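PDB 5YY3: cyclopenase asqI from Emericella nidulans, which catalyses the zinc-dependent ring contraction of 4'-methoxycyclopenin to 4'-methoxyviridicatin, with loss of methyl isocyanate, in aspoquinolone biosynthesis. Local coordinates for residues Val53-Leu63 / Leu97-Leu108; Thr488-Glu498 / Met571-Asp582. All coordinates share one frame; numbering follows the deposited sequence.

Contact 1: Val53-Leu63 / Leu97-Leu108; sequences VSSDVRGIFAL and LEDGISKAKELL
Ile101 fits as a knob into the hole that Val53, Asp56, Val57 and Ile60 form on helix 53-61, and this knobs-into-holes step joins the first modelled helix of the chain to helix 97-109. The short helical segments run in the same general direction, 32° apart, with their axes 10.9 Å from each other at closest approach. Ile101 splits its contacts between two branches. Its CG1 lies beside the backbone N (chi1 -60°), which sends CD1 across the two valines, 3.5 Å from Val53 CG1 and 3.9 Å from Val57 CG2. The shorter branch, CG2, rests against Asp56 CB and Ile60 CD1. The same Ile60 CD1 also reaches the small Ala104, 4.1 Å from its CB, while Ile60 CG2 touches Leu108 CD1 at 3.7 Å. Leu63 then meets Leu108 tip to tip, with their CD1 atoms 3.6 Å apart. Helix 114-127 closes the inner side of this tight seam, placing Leu125 on Val57, Leu121 on Ile60 and Met117 on Ala104.

The outer side is looser and polar. Lys105, exposed to solvent, runs nearly extended before bending at its last torsion (chi4 -32°), and meets Asp56 at about a right angle in a salt bridge of 3.0 Å between Lys105 NZ and Asp56 OD1. The ammonium stands above the carboxylate group, almost over its CG, so attraction between charges probably matters more here than a directed bond. Lys105 CE lies against the same carboxylate. Beside Val53, Glu98 commits OE2 to a salt bridge with Arg134, and its other oxygen, OE1, lies 3.6 Å from Val53 CG2.

Contact 2: Thr488-Glu498 / Met571-Asp582; sequences TLTLRLFIAAE and MPFVAFCIATDD
From Thr490 opposite Thr580 to Ala496 opposite Val574, strands 488-497 and 571-580 form an antiparallel ladder in which each hydrogen-bonded pair makes two N-H...O bonds, the segment axes lying 159° apart and approaching to 4.6 Å. On one face, Arg492 stretches along the neighbouring strand beside Ile578. Its NE points straight (171°) at Thr580 OG1, 3.0 Å away and in the guanidinium plane. That hydroxyl in turn donates to Asp582 OD1 at 2.9 Å, so one threonine links the arginine to the aspartate. Arg492 NH2 also forms a salt bridge to Asp582 OD2 (3.0 Å), although the two flat groups are turned 67° apart and the hydrogen bond is weak. Arg492 NH1 makes a further salt bridge to Asp598, so the buried guanidinium charge is probably balanced by both aspartates. Farther along this face Phe494 and Phe576 lie side by side, their CD1 atoms 4.0 Å apart, and Phe606 meets both rings edge-to-face. The other face is apolar: Leu491 CD2 touches Ala579 CB at 3.9 Å. Near the ladder's end, Ala497 CA makes a CH-pi contact over Phe573, 4.0 Å from the ring centroid. Within the Ig-like domain the pair is flanked by strands 508-517 and 636-644, while Trp469 of strand 461-475 packs onto Leu491, Leu493 and Cys577.

Overall arrangement
Read from the N terminus, the chain illustrates local closure followed by a longer-range one. Contact 1 comes first, bringing helix 97-109 back onto the first modelled helix and closing a loop of 33 residues that contains helix 77-92. Farther along the chain come the helices that carry the zinc ligands His186, His190 and His218, and later the strands of the Ig-like domain. There contact 2 closes a 72-residue excursion that holds strands 508-517 and 523-528 and no helix. The two closures are in series, neither nested nor crossed. Their centres lie 45 Å apart on opposite sides of the chain's centre: one ties N-terminal helices together, the other pairs strands of the Ig-like domain.

Contact 1: Val53-Leu63 / Leu97-Leu108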
loop_
_atom_site.group_PDB
_atom_site.type_symbol
_atom_site.label_atom_id
_atom_site.label_comp_id
_atom_site.label_asym_id
_atom_site.label_seq_id
_atom_site.Cartn_x
_atom_site.Cartn_y
_atom_site.Cartn_z
ATOM N N VAL A 53 -48.138 -9.533 24.864
ATOM C CA VAL A 53 -47.278 -10.671 24.595
ATOM C C VAL A 53 -46.004 -10.144 23.942
ATOM O O VAL A 53 -44.903 -10.528 24.319
ATOM C CB VAL A 53 -47.947 -11.701 23.673
ATOM C CG1 VAL A 53 -47.084 -12.948 23.543
ATOM C CG2 VAL A 53 -49.332 -12.044 24.181
ATOM N N SER A 54 -46.159 -9.238 22.977
ATOM C CA SER A 54 -45.018 -8.740 22.216
ATOM C C SER A 54 -44.058 -7.910 23.085
ATOM O O SER A 54 -42.840 -7.965 22.904
ATOM C CB SER A 54 -45.499 -7.918 21.009
ATOM O OG SER A 54 -46.642 -8.486 20.434
ATOM N N SER A 55 -44.601 -7.149 24.029
ATOM C CA SER A 55 -43.763 -6.306 24.879
ATOM C C SER A 55 -43.150 -7.096 26.041
ATOM O O SER A 55 -42.141 -6.687 26.616
ATOM C CB SER A 55 -44.563 -5.103 25.403
ATOM O OG SER A 55 -45.849 -5.505 25.845
ATOM N N ASP A 56 -43.760 -8.227 26.380
ATOM C CA ASP A 56 -43.152 -9.165 27.319
ATOM C C ASP A 56 -41.873 -9.716 26.707
ATOM O O ASP A 56 -40.833 -9.790 27.361
ATOM C CB ASP A 56 -44.109 -10.312 27.648
ATOM C CG ASP A 56 -45.061 -9.971 28.768
ATOM O OD1 ASP A 56 -44.729 -9.075 29.575
ATOM O OD2 ASP A 56 -46.128 -10.620 28.856
ATOM N N VAL A 57 -41.966 -10.090 25.435
ATOM C CA VAL A 57 -40.847 -10.671 24.711
ATOM C C VAL A 57 -39.695 -9.675 24.591
ATOM O O VAL A 57 -38.552 -10.024 24.883
ATOM C CB VAL A 57 -41.290 -11.160 23.308
ATOM C CG1 VAL A 57 -40.087 -11.541 22.453
ATOM C CG2 VAL A 57 -42.241 -12.335 23.441
ATOM N N ARG A 58 -39.993 -8.441 24.174
ATOM C CA ARG A 58 -38.979 -7.382 24.121
ATOM C C ARG A 58 -38.385 -7.109 25.502
ATOM O O ARG A 58 -37.182 -6.893 25.635
ATOM C CB ARG A 58 -39.560 -6.086 23.541
ATOM C CG ARG A 58 -39.860 -6.134 22.051
ATOM C CD ARG A 58 -40.632 -4.892 21.608
ATOM N NE ARG A 58 -41.997 -5.216 21.193
ATOM C CZ ARG A 58 -43.051 -4.426 21.391
ATOM N NH1 ARG A 58 -42.903 -3.264 22.013
ATOM N NH2 ARG A 58 -44.256 -4.806 20.980
ATOM N N GLY A 59 -39.229 -7.123 26.526
ATOM C CA GLY A 59 -38.764 -6.941 27.887
ATOM C C GLY A 59 -37.775 -8.010 28.315
ATOM O O GLY A 59 -36.771 -7.721 28.960
ATOM N N ILE A 60 -38.062 -9.255 27.955
ATOM C CA ILE A 60 -37.193 -10.376 28.312
ATOM C C ILE A 60 -35.850 -10.274 27.576
ATOM O O ILE A 60 -34.790 -10.343 28.193
ATOM C CB ILE A 60 -37.875 -11.740 28.002
ATOM C CG1 ILE A 60 -39.132 -11.911 28.864
ATOM C CG2 ILE A 60 -36.902 -12.896 28.232
ATOM C CD1 ILE A 60 -40.005 -13.086 28.477
ATOM N N PHE A 61 -35.902 -10.082 26.260
ATOM C CA PHE A 61 -34.688 -9.962 25.448
ATOM C C PHE A 61 -33.802 -8.780 25.837
ATOM O O PHE A 61 -32.618 -8.746 25.493
ATOM C CB PHE A 61 -35.063 -9.860 23.975
ATOM C CG PHE A 61 -35.213 -11.190 23.311
ATOM C CD1 PHE A 61 -36.350 -11.951 23.513
ATOM C CD2 PHE A 61 -34.210 -11.686 22.502
ATOM C CE1 PHE A 61 -36.493 -13.188 22.907
ATOM C CE2 PHE A 61 -34.340 -12.917 21.895
ATOM C CZ PHE A 61 -35.488 -13.679 22.098
ATOM N N ALA A 62 -34.371 -7.822 26.565
ATOM C CA ALA A 62 -33.623 -6.646 27.000
ATOM C C ALA A 62 -32.925 -6.854 28.346
ATOM O O ALA A 62 -32.090 -6.038 28.756
ATOM C CB ALA A 62 -34.550 -5.440 27.075
ATOM N N LEU A 63 -33.268 -7.934 29.041
ATOM C CA LEU A 63 -32.764 -8.137 30.392
ATOM C C LEU A 63 -31.242 -8.264 30.464
ATOM O O LEU A 63 -30.656 -9.151 29.843
ATOM C CB LEU A 63 -33.415 -9.367 31.010
ATOM C CG LEU A 63 -34.851 -9.129 31.470
ATOM C CD1 LEU A 63 -35.438 -10.400 32.057
ATOM C CD2 LEU A 63 -34.886 -7.988 32.490
ATOM N N LEU A 97 -48.489 -19.299 23.639
ATOM C CA LEU A 97 -47.394 -18.379 23.926
ATOM C C LEU A 97 -47.374 -17.872 25.350
ATOM O O LEU A 97 -46.314 -17.806 25.964
ATOM C CB LEU A 97 -47.450 -17.173 22.990
ATOM C CG LEU A 97 -46.891 -17.381 21.589
ATOM C CD1 LEU A 97 -46.490 -16.038 20.965
ATOM C CD2 LEU A 97 -45.719 -18.354 21.630
ATOM N N GLU A 98 -48.533 -17.486 25.869
ATOM C CA GLU A 98 -48.589 -16.936 27.220
ATOM C C GLU A 98 -48.151 -17.979 28.240
ATOM O O GLU A 98 -47.704 -17.633 29.334
ATOM C CB GLU A 98 -49.991 -16.410 27.560
ATOM C CG GLU A 98 -51.076 -16.823 26.595
ATOM C CD GLU A 98 -51.143 -15.913 25.394
ATOM O OE1 GLU A 98 -51.361 -14.697 25.573
ATOM O OE2 GLU A 98 -50.960 -16.411 24.267
ATOM N N ASP A 99 -48.263 -19.254 27.873
ATOM C CA ASP A 99 -47.741 -20.324 28.718
ATOM C C ASP A 99 -46.205 -20.243 28.785
ATOM O O ASP A 99 -45.630 -20.174 29.874
ATOM C CB ASP A 99 -48.198 -21.701 28.213
ATOM C CG ASP A 99 -49.699 -21.908 28.355
ATOM O OD1 ASP A 99 -50.251 -21.457 29.381
ATOM O OD2 ASP A 99 -50.326 -22.525 27.456
ATOM N N GLY A 100 -45.547 -20.234 27.629
ATOM C CA GLY A 100 -44.095 -20.176 27.583
ATOM C C GLY A 100 -43.563 -18.938 28.279
ATOM O O GLY A 100 -42.574 -18.986 29.009
ATOM N N ILE A 101 -44.241 -17.818 28.073
ATOM C CA ILE A 101 -43.763 -16.560 28.616
ATOM C C ILE A 101 -43.932 -16.498 30.131
ATOM O O ILE A 101 -43.097 -15.914 30.822
ATOM C CB ILE A 101 -44.469 -15.386 27.939
ATOM C CG1 ILE A 101 -44.182 -15.443 26.448
ATOM C CG2 ILE A 101 -43.992 -14.062 28.507
ATOM C CD1 ILE A 101 -44.734 -14.291 25.700
ATOM N N SER A 102 -44.989 -17.127 30.644
ATOM C CA SER A 102 -45.171 -17.266 32.089
ATOM C C SER A 102 -44.024 -18.050 32.723
ATOM O O SER A 102 -43.444 -17.604 33.720
ATOM C CB SER A 102 -46.496 -17.948 32.411
ATOM O OG SER A 102 -47.579 -17.060 32.202
ATOM N N LYS A 103 -43.707 -19.209 32.142
ATOM C CA LYS A 103 -42.587 -20.037 32.602
ATOM C C LYS A 103 -41.293 -19.225 32.572
ATOM O O LYS A 103 -40.499 -19.243 33.521
ATOM C CB LYS A 103 -42.446 -21.298 31.737
ATOM C CG LYS A 103 -41.591 -22.404 32.356
ATOM C CD LYS A 103 -42.116 -22.807 33.739
ATOM C CE LYS A 103 -41.449 -24.071 34.293
ATOM N NZ LYS A 103 -40.220 -23.793 35.084
ATOM N N ALA A 104 -41.108 -18.493 31.476
ATOM C CA ALA A 104 -39.943 -17.641 31.276
ATOM C C ALA A 104 -39.790 -16.612 32.398
ATOM O O ALA A 104 -38.727 -16.526 33.021
ATOM C CB ALA A 104 -40.041 -16.943 29.922
ATOM N N LYS A 105 -40.845 -15.831 32.642
ATOM C CA LYS A 105 -40.834 -14.827 33.704
ATOM C C LYS A 105 -40.473 -15.471 35.025
ATOM O O LYS A 105 -39.681 -14.948 35.809
ATOM C CB LYS A 105 -42.195 -14.137 33.842
ATOM C CG LYS A 105 -42.570 -13.136 32.752
ATOM C CD LYS A 105 -43.631 -12.167 33.287
ATOM C CE LYS A 105 -44.540 -11.649 32.187
ATOM N NZ LYS A 105 -43.795 -11.560 30.909
ATOM N N GLU A 106 -41.081 -16.623 35.254
ATOM C CA GLU A 106 -40.881 -17.381 36.475
ATOM C C GLU A 106 -39.409 -17.719 36.659
ATOM O O GLU A 106 -38.816 -17.416 37.695
ATOM C CB GLU A 106 -41.729 -18.642 36.421
ATOM C CG GLU A 106 -41.636 -19.537 37.617
ATOM C CD GLU A 106 -42.594 -20.691 37.494
ATOM O OE1 GLU A 106 -42.179 -21.766 36.990
ATOM O OE2 GLU A 106 -43.778 -20.503 37.857
ATOM N N LEU A 107 -38.823 -18.327 35.635
ATOM C CA LEU A 107 -37.417 -18.705 35.662
ATOM C C LEU A 107 -36.522 -17.481 35.832
ATOM O O LEU A 107 -35.525 -17.528 36.553
ATOM C CB LEU A 107 -37.055 -19.467 34.385
ATOM C CG LEU A 107 -37.764 -20.807 34.189
ATOM C CD1 LEU A 107 -37.544 -21.333 32.785
ATOM C CD2 LEU A 107 -37.281 -21.818 35.221
ATOM N N LEU A 108 -36.893 -16.379 35.181
ATOM C CA LEU A 108 -36.125 -15.131 35.270
ATOM C C LEU A 108 -36.067 -14.581 36.695
ATOM O O LEU A 108 -34.993 -14.179 37.173
ATOM C CB LEU A 108 -36.703 -14.077 34.318
ATOM C CG LEU A 108 -36.278 -14.302 32.866
ATOM C CD1 LEU A 108 -37.162 -13.525 31.915
ATOM C CD2 LEU A 108 -34.801 -13.946 32.681
#

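Contact 2: Thr488-Glu498 / Met571-Asp582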
loop_
_atom_site.group_PDB
_atom_site.type_symbol
_atom_site.label_atom_id
_atom_site.label_comp_id
_atom_site.label_asym_id
_atom_site.label_seq_id
_atom_site.Cartn_x
_atom_site.Cartn_y
_atom_site.Cartn_z
ATOM N N THR A 488 -42.918 -29.479 -16.305
ATOM C CA THR A 488 -42.430 -28.700 -15.185
ATOM C C THR A 488 -40.969 -28.994 -14.902
ATOM O O THR A 488 -40.592 -30.132 -14.720
ATOM C CB THR A 488 -43.252 -28.964 -13.938
ATOM O OG1 THR A 488 -44.540 -28.364 -14.111
ATOM C CG2 THR A 488 -42.570 -28.356 -12.703
ATOM N N LEU A 489 -40.145 -27.956 -14.880
ATOM C CA LEU A 489 -38.715 -28.114 -14.622
ATOM C C LEU A 489 -38.241 -27.028 -13.665
ATOM O O LEU A 489 -38.970 -26.094 -13.366
ATOM C CB LEU A 489 -37.934 -28.077 -15.937
ATOM C CG LEU A 489 -38.205 -26.779 -16.684
ATOM C CD1 LEU A 489 -37.016 -25.827 -16.625
ATOM C CD2 LEU A 489 -38.660 -27.045 -18.115
ATOM N N THR A 490 -37.028 -27.179 -13.167
ATOM C CA THR A 490 -36.468 -26.211 -12.235
ATOM C C THR A 490 -35.177 -25.632 -12.809
ATOM O O THR A 490 -34.301 -26.372 -13.273
ATOM C CB THR A 490 -36.197 -26.842 -10.851
ATOM O OG1 THR A 490 -37.432 -27.266 -10.266
ATOM C CG2 THR A 490 -35.514 -25.834 -9.902
ATOM N N LEU A 491 -35.092 -24.300 -12.806
ATOM C CA LEU A 491 -33.906 -23.584 -13.279
ATOM C C LEU A 491 -33.040 -23.233 -12.079
ATOM O O LEU A 491 -33.523 -22.627 -11.118
ATOM C CB LEU A 491 -34.291 -22.317 -14.043
ATOM C CG LEU A 491 -35.034 -22.486 -15.364
ATOM C CD1 LEU A 491 -35.326 -21.134 -15.946
ATOM C CD2 LEU A 491 -34.214 -23.318 -16.337
ATOM N N ARG A 492 -31.767 -23.618 -12.136
ATOM C CA ARG A 492 -30.848 -23.362 -11.038
ATOM C C ARG A 492 -29.715 -22.444 -11.477
ATOM O O ARG A 492 -28.910 -22.807 -12.344
ATOM C CB ARG A 492 -30.283 -24.679 -10.501
ATOM C CG ARG A 492 -31.350 -25.681 -10.147
ATOM C CD ARG A 492 -30.747 -27.025 -9.847
ATOM N NE ARG A 492 -31.780 -27.964 -9.448
ATOM C CZ ARG A 492 -32.151 -28.172 -8.195
ATOM N NH1 ARG A 492 -31.550 -27.515 -7.213
ATOM N NH2 ARG A 492 -33.115 -29.041 -7.930
ATOM N N LEU A 493 -29.654 -21.264 -10.871
ATOM C CA LEU A 493 -28.683 -20.245 -11.261
ATOM C C LEU A 493 -27.552 -20.058 -10.238
ATOM O O LEU A 493 -27.801 -19.836 -9.042
ATOM C CB LEU A 493 -29.387 -18.903 -11.479
ATOM C CG LEU A 493 -28.476 -17.689 -11.686
ATOM C CD1 LEU A 493 -27.832 -17.702 -13.043
ATOM C CD2 LEU A 493 -29.225 -16.393 -11.451
ATOM N N PHE A 494 -26.319 -20.139 -10.737
ATOM C CA PHE A 494 -25.109 -19.912 -9.964
ATOM C C PHE A 494 -24.200 -18.898 -10.670
ATOM O O PHE A 494 -24.218 -18.782 -11.909
ATOM C CB PHE A 494 -24.336 -21.219 -9.762
ATOM C CG PHE A 494 -25.012 -22.220 -8.851
ATOM C CD1 PHE A 494 -26.029 -23.042 -9.326
ATOM C CD2 PHE A 494 -24.582 -22.383 -7.532
ATOM C CE1 PHE A 494 -26.637 -23.982 -8.500
ATOM C CE2 PHE A 494 -25.176 -23.324 -6.695
ATOM C CZ PHE A 494 -26.210 -24.130 -7.178
ATOM N N ILE A 495 -23.404 -18.166 -9.890
ATOM C CA ILE A 495 -22.327 -17.352 -10.447
ATOM C C ILE A 495 -21.005 -17.670 -9.763
ATOM O O ILE A 495 -20.968 -18.232 -8.669
ATOM C CB ILE A 495 -22.598 -15.836 -10.319
ATOM C CG1 ILE A 495 -22.573 -15.401 -8.838
ATOM C CG2 ILE A 495 -23.903 -15.449 -11.060
ATOM C CD1 ILE A 495 -22.827 -13.907 -8.625
ATOM N N ALA A 496 -19.918 -17.303 -10.427
ATOM C CA ALA A 496 -18.585 -17.539 -9.918
ATOM C C ALA A 496 -17.654 -16.486 -10.498
ATOM O O ALA A 496 -17.769 -16.135 -11.672
ATOM C CB ALA A 496 -18.112 -18.926 -10.268
ATOM N N ALA A 497 -16.776 -15.944 -9.657
ATOM C CA ALA A 497 -15.665 -15.130 -10.138
ATOM C C ALA A 497 -14.935 -15.934 -11.207
ATOM O O ALA A 497 -14.646 -17.116 -11.002
ATOM C CB ALA A 497 -14.711 -14.751 -8.975
ATOM N N GLU A 498 -14.648 -15.309 -12.345
ATOM C CA GLU A 498 -14.044 -16.037 -13.464
ATOM C C GLU A 498 -12.780 -16.833 -13.077
ATOM O O GLU A 498 -12.540 -17.909 -13.616
ATOM C CB GLU A 498 -13.721 -15.072 -14.603
ATOM C CG GLU A 498 -13.375 -15.782 -15.924
ATOM C CD GLU A 498 -13.258 -14.827 -17.120
ATOM O OE1 GLU A 498 -14.164 -13.987 -17.309
ATOM O OE2 GLU A 498 -12.263 -14.918 -17.874
ATOM N N MET A 571 -15.693 -6.291 -12.880
ATOM C CA MET A 571 -15.043 -7.574 -12.642
ATOM C C MET A 571 -15.773 -8.697 -13.362
ATOM O O MET A 571 -16.998 -8.783 -13.309
ATOM C CB MET A 571 -14.969 -7.851 -11.145
ATOM C CG MET A 571 -14.322 -9.169 -10.767
ATOM S SD MET A 571 -14.246 -9.305 -8.974
ATOM C CE MET A 571 -13.675 -11.000 -8.740
ATOM N N PRO A 572 -15.021 -9.561 -14.054
ATOM C CA PRO A 572 -15.687 -10.620 -14.826
ATOM C C PRO A 572 -16.174 -11.787 -13.966
ATOM O O PRO A 572 -15.434 -12.335 -13.153
ATOM C CB PRO A 572 -14.604 -11.066 -15.828
ATOM C CG PRO A 572 -13.319 -10.638 -15.232
ATOM C CD PRO A 572 -13.596 -9.414 -14.402
ATOM N N PHE A 573 -17.443 -12.146 -14.152
ATOM C CA PHE A 573 -18.028 -13.317 -13.508
ATOM C C PHE A 573 -18.638 -14.226 -14.562
ATOM O O PHE A 573 -18.841 -13.818 -15.697
ATOM C CB PHE A 573 -19.094 -12.911 -12.489
ATOM C CG PHE A 573 -18.536 -12.402 -11.191
ATOM C CD1 PHE A 573 -17.856 -11.190 -11.139
ATOM C CD2 PHE A 573 -18.716 -13.119 -10.015
ATOM C CE1 PHE A 573 -17.343 -10.702 -9.937
ATOM C CE2 PHE A 573 -18.204 -12.640 -8.814
ATOM C CZ PHE A 573 -17.507 -11.417 -8.779
ATOM N N VAL A 574 -18.934 -15.461 -14.193
ATOM C CA VAL A 574 -19.643 -16.350 -15.101
ATOM C C VAL A 574 -20.979 -16.744 -14.482
ATOM O O VAL A 574 -21.048 -17.045 -13.285
ATOM C CB VAL A 574 -18.818 -17.614 -15.417
ATOM C CG1 VAL A 574 -19.632 -18.595 -16.262
ATOM C CG2 VAL A 574 -17.520 -17.231 -16.122
ATOM N N ALA A 575 -22.038 -16.702 -15.281
ATOM C CA ALA A 575 -23.342 -17.182 -14.847
ATOM C C ALA A 575 -23.573 -18.568 -15.411
ATOM O O ALA A 575 -23.208 -18.849 -16.542
ATOM C CB ALA A 575 -24.442 -16.248 -15.279
ATOM N N PHE A 576 -24.174 -19.428 -14.598
ATOM C CA PHE A 576 -24.411 -20.816 -14.940
ATOM C C PHE A 576 -25.870 -21.131 -14.649
ATOM O O PHE A 576 -26.395 -20.748 -13.599
ATOM C CB PHE A 576 -23.466 -21.726 -14.138
ATOM C CG PHE A 576 -23.908 -23.162 -14.050
ATOM C CD1 PHE A 576 -24.780 -23.576 -13.050
ATOM C CD2 PHE A 576 -23.416 -24.108 -14.934
ATOM C CE1 PHE A 576 -25.165 -24.889 -12.947
ATOM C CE2 PHE A 576 -23.803 -25.436 -14.837
ATOM C CZ PHE A 576 -24.677 -25.825 -13.847
ATOM N N CYS A 577 -26.524 -21.814 -15.581
ATOM C CA CYS A 577 -27.907 -22.195 -15.390
ATOM C C CYS A 577 -28.092 -23.633 -15.850
ATOM O O CYS A 577 -27.728 -24.004 -16.971
ATOM C CB CYS A 577 -28.860 -21.257 -16.142
ATOM S SG CYS A 577 -30.609 -21.505 -15.633
ATOM N N ILE A 578 -28.629 -24.454 -14.962
ATOM C CA ILE A 578 -28.939 -25.829 -15.313
ATOM C C ILE A 578 -30.449 -26.049 -15.161
ATOM O O ILE A 578 -31.086 -25.487 -14.261
ATOM C CB ILE A 578 -28.123 -26.843 -14.445
ATOM C CG1 ILE A 578 -28.440 -28.291 -14.839
ATOM C CG2 ILE A 578 -28.357 -26.634 -12.957
ATOM C CD1 ILE A 578 -27.538 -29.310 -14.156
ATOM N N ALA A 579 -31.034 -26.825 -16.069
ATOM C CA ALA A 579 -32.440 -27.191 -15.934
ATOM C C ALA A 579 -32.558 -28.633 -15.453
ATOM O O ALA A 579 -32.061 -29.564 -16.094
ATOM C CB ALA A 579 -33.189 -26.996 -17.264
ATOM N N THR A 580 -33.203 -28.829 -14.313
ATOM C CA THR A 580 -33.374 -30.184 -13.822
ATOM C C THR A 580 -34.834 -30.609 -13.835
ATOM O O THR A 580 -35.744 -29.784 -13.705
ATOM C CB THR A 580 -32.800 -30.355 -12.382
ATOM O OG1 THR A 580 -33.442 -29.446 -11.478
ATOM C CG2 THR A 580 -31.305 -30.102 -12.377
ATOM N N ASP A 581 -35.039 -31.903 -14.033
ATOM C CA ASP A 581 -36.307 -32.547 -13.709
ATOM C C ASP A 581 -36.241 -33.095 -12.297
ATOM O O ASP A 581 -35.483 -34.016 -12.034
ATOM C CB ASP A 581 -36.621 -33.687 -14.677
ATOM C CG ASP A 581 -37.935 -34.375 -14.351
ATOM O OD1 ASP A 581 -38.899 -33.679 -13.960
ATOM O OD2 ASP A 581 -37.995 -35.617 -14.474
ATOM N N ASP A 582 -37.045 -32.536 -11.401
ATOM C CA ASP A 582 -37.007 -32.915 -9.989
ATOM C C ASP A 582 -38.132 -33.867 -9.562
ATOM O O ASP A 582 -38.270 -34.158 -8.375
ATOM C CB ASP A 582 -37.046 -31.654 -9.121
ATOM C CG ASP A 582 -35.792 -30.804 -9.269
ATOM O OD1 ASP A 582 -34.737 -31.358 -9.659
ATOM O OD2 ASP A 582 -35.866 -29.587 -8.994
HETATM O O HOH W 1 -39.064 -30.601 -11.804
#